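Local coordinates for protein putative NADPH:quinone reductase (Bacillus thuringiensis, PDB 3GMS) that probably reduces quinone-type substrates with NADPH, as a putative quinone reductase of the medium-chain dehydrogenase/reductase superfamily, at residues A[305-310]-A[327-332]. Numbering follows the deposited sequence. Where two conformers were deposited one is given.
Sequences YELADV and VFLTSY
Leu329 divides its two methyls among three residues of the other segment. CD1 meets Val310 CG2 at 4.1 Å and Leu307 CD1 at a similar range, while CD2 lies 4.0 Å from Val310 CA and also approaches Tyr305 CB. The CG2 branch of Val310 is the one anti to its backbone N, and this directs it at Leu329 CD1. On the same sheet face the Tyr305 ring turns to Val327, and Tyr305 CD2 lies 3.8 Å from Val327 CG1. The backbone evidence for pairing is a parallel register of Tyr305 with Leu329 and Glu306 with Thr330. Two hydrogen bonds fix it: Tyr305 N to Phe328 O (2.9 Å) and Thr330 N to Tyr305 O (2.7 Å). Helix 310-318 carries the chain from strand 301-306 to its parallel neighbour 326-330, a beta-alpha-beta crossover, with Val316 packing on both Tyr305 and Val327. Strand 326-330 also pairs antiparallel with strand 34-43, so the C-terminal unit completes the GroES-like catalytic domain. Past the paired residues, Leu307 N makes a weak bond to Thr330 O. Ser331 OG, near Leu307 CB, is bonded to Arg42 NH1. At the polar edge, a water hydrogen-bonds Thr330 OG1 (2.6 Å) and accepts from Tyr332 N (3.1 Å). Glu306, its chain bent at chi2 (-79°), brings OE2 up to this water, but the separation is too short for a normal hydrogen bond and the residue has two conformers, leaving that leg doubtful.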
loop_
_atom_site.group_PDB
_atom_site.type_symbol
_atom_site.label_atom_id
_atom_site.label_comp_id
_atom_site.label_asym_id
_atom_site.label_seq_id
_atom_site.Cartn_x
_atom_site.Cartn_y
_atom_site.Cartn_z
ATOM N N TYR A 305 -16.730 4.348 -8.829
ATOM C CA TYR A 305 -17.401 3.483 -9.789
ATOM C C TYR A 305 -18.069 2.389 -9.019
ATOM O O TYR A 305 -17.521 1.894 -8.004
ATOM C CB TYR A 305 -16.370 2.831 -10.722
ATOM C CG TYR A 305 -15.753 3.827 -11.671
ATOM C CD1 TYR A 305 -16.318 4.014 -12.928
ATOM C CD2 TYR A 305 -14.625 4.584 -11.319
ATOM C CE1 TYR A 305 -15.776 4.918 -13.817
ATOM C CE2 TYR A 305 -14.084 5.535 -12.215
ATOM C CZ TYR A 305 -14.682 5.658 -13.473
ATOM O OH TYR A 305 -14.212 6.544 -14.428
ATOM N N GLU A 306 -19.226 1.974 -9.501
ATOM C CA GLU A 306 -19.865 0.805 -8.947
ATOM C C GLU A 306 -19.075 -0.442 -9.331
ATOM O O GLU A 306 -18.445 -0.506 -10.400
ATOM C CB GLU A 306 -21.306 0.725 -9.443
ATOM C CG GLU A 306 -22.104 1.954 -9.036
ATOM C CD GLU A 306 -22.550 1.868 -7.601
ATOM O OE1 GLU A 306 -22.767 0.732 -7.116
ATOM O OE2 GLU A 306 -22.695 2.928 -6.966
ATOM N N LEU A 307 -19.126 -1.439 -8.458
ATOM C CA LEU A 307 -18.447 -2.708 -8.699
ATOM C C LEU A 307 -18.609 -3.232 -10.161
ATOM O O LEU A 307 -17.608 -3.610 -10.772
ATOM C CB LEU A 307 -18.891 -3.714 -7.628
ATOM C CG LEU A 307 -18.016 -4.914 -7.289
ATOM C CD1 LEU A 307 -16.633 -4.517 -6.803
ATOM C CD2 LEU A 307 -18.787 -5.753 -6.274
ATOM N N ALA A 308 -19.825 -3.149 -10.745
ATOM C CA ALA A 308 -20.074 -3.612 -12.126
ATOM C C ALA A 308 -19.238 -2.916 -13.180
ATOM O O ALA A 308 -18.991 -3.484 -14.251
ATOM C CB ALA A 308 -21.563 -3.511 -12.516
ATOM N N ASP A 309 -18.813 -1.693 -12.877
ATOM C CA ASP A 309 -18.050 -0.885 -13.805
ATOM C C ASP A 309 -16.553 -0.973 -13.567
ATOM O O ASP A 309 -15.804 -0.050 -13.879
ATOM C CB ASP A 309 -18.496 0.571 -13.687
ATOM C CG ASP A 309 -19.871 0.790 -14.229
ATOM O OD1 ASP A 309 -20.088 0.400 -15.393
ATOM O OD2 ASP A 309 -20.739 1.325 -13.489
ATOM N N VAL A 310 -16.098 -2.094 -13.020
ATOM C CA VAL A 310 -14.663 -2.248 -12.702
ATOM C C VAL A 310 -13.750 -2.063 -13.901
ATOM O O VAL A 310 -12.687 -1.425 -13.813
ATOM C CB VAL A 310 -14.411 -3.622 -11.994
ATOM C CG1 VAL A 310 -14.795 -4.777 -12.939
ATOM C CG2 VAL A 310 -12.954 -3.748 -11.519
ATOM N N VAL A 327 -8.846 6.054 -7.177
ATOM C CA VAL A 327 -10.082 5.616 -7.766
ATOM C C VAL A 327 -10.683 4.541 -6.857
ATOM O O VAL A 327 -9.954 3.710 -6.338
ATOM C CB VAL A 327 -9.820 5.010 -9.157
ATOM C CG1 VAL A 327 -11.153 4.518 -9.794
ATOM C CG2 VAL A 327 -9.131 6.071 -10.059
ATOM N N PHE A 328 -11.980 4.572 -6.635
ATOM C CA PHE A 328 -12.631 3.581 -5.765
ATOM C C PHE A 328 -13.759 2.842 -6.417
ATOM O O PHE A 328 -14.450 3.389 -7.304
ATOM C CB PHE A 328 -13.216 4.288 -4.517
ATOM C CG PHE A 328 -12.194 4.969 -3.654
ATOM C CD1 PHE A 328 -11.671 4.319 -2.520
ATOM C CD2 PHE A 328 -11.778 6.272 -3.925
ATOM C CE1 PHE A 328 -10.736 4.958 -1.722
ATOM C CE2 PHE A 328 -10.800 6.915 -3.129
ATOM C CZ PHE A 328 -10.295 6.256 -2.017
ATOM N N LEU A 329 -14.000 1.628 -5.898
ATOM C CA LEU A 329 -15.154 0.803 -6.259
ATOM C C LEU A 329 -16.121 0.856 -5.130
ATOM O O LEU A 329 -15.772 0.505 -3.998
ATOM C CB LEU A 329 -14.730 -0.656 -6.471
ATOM C CG LEU A 329 -13.833 -0.904 -7.697
ATOM C CD1 LEU A 329 -13.158 -2.279 -7.665
ATOM C CD2 LEU A 329 -14.541 -0.619 -9.091
ATOM N N THR A 330 -17.340 1.337 -5.403
ATOM C CA THR A 330 -18.224 1.633 -4.286
ATOM C C THR A 330 -19.473 0.760 -4.411
ATOM O O THR A 330 -19.807 0.295 -5.515
ATOM C CB THR A 330 -18.606 3.140 -4.212
ATOM O OG1 THR A 330 -19.352 3.494 -5.384
ATOM C CG2 THR A 330 -17.371 4.054 -4.072
ATOM N N SER A 331 -20.149 0.526 -3.291
ATOM C CA SER A 331 -21.313 -0.359 -3.289
ATOM C C SER A 331 -22.408 0.140 -2.366
ATOM O O SER A 331 -22.979 -0.637 -1.622
ATOM C CB SER A 331 -20.898 -1.772 -2.859
ATOM O OG SER A 331 -20.177 -2.443 -3.874
ATOM N N TYR A 332 -22.712 1.427 -2.410
ATOM C CA TYR A 332 -23.657 1.994 -1.467
ATOM C C TYR A 332 -25.116 1.609 -1.774
ATOM O O TYR A 332 -25.422 1.434 -2.947
ATOM C CB TYR A 332 -23.499 3.510 -1.443
ATOM C CG TYR A 332 -22.235 3.971 -0.730
ATOM C CD1 TYR A 332 -21.172 4.525 -1.441
ATOM C CD2 TYR A 332 -22.116 3.871 0.662
ATOM C CE1 TYR A 332 -19.997 4.965 -0.784
ATOM C CE2 TYR A 332 -20.968 4.316 1.331
ATOM C CZ TYR A 332 -19.918 4.872 0.599
ATOM O OH TYR A 332 -18.806 5.296 1.278
HETATM O O HOH W 1 -21.905 3.396 -4.699
#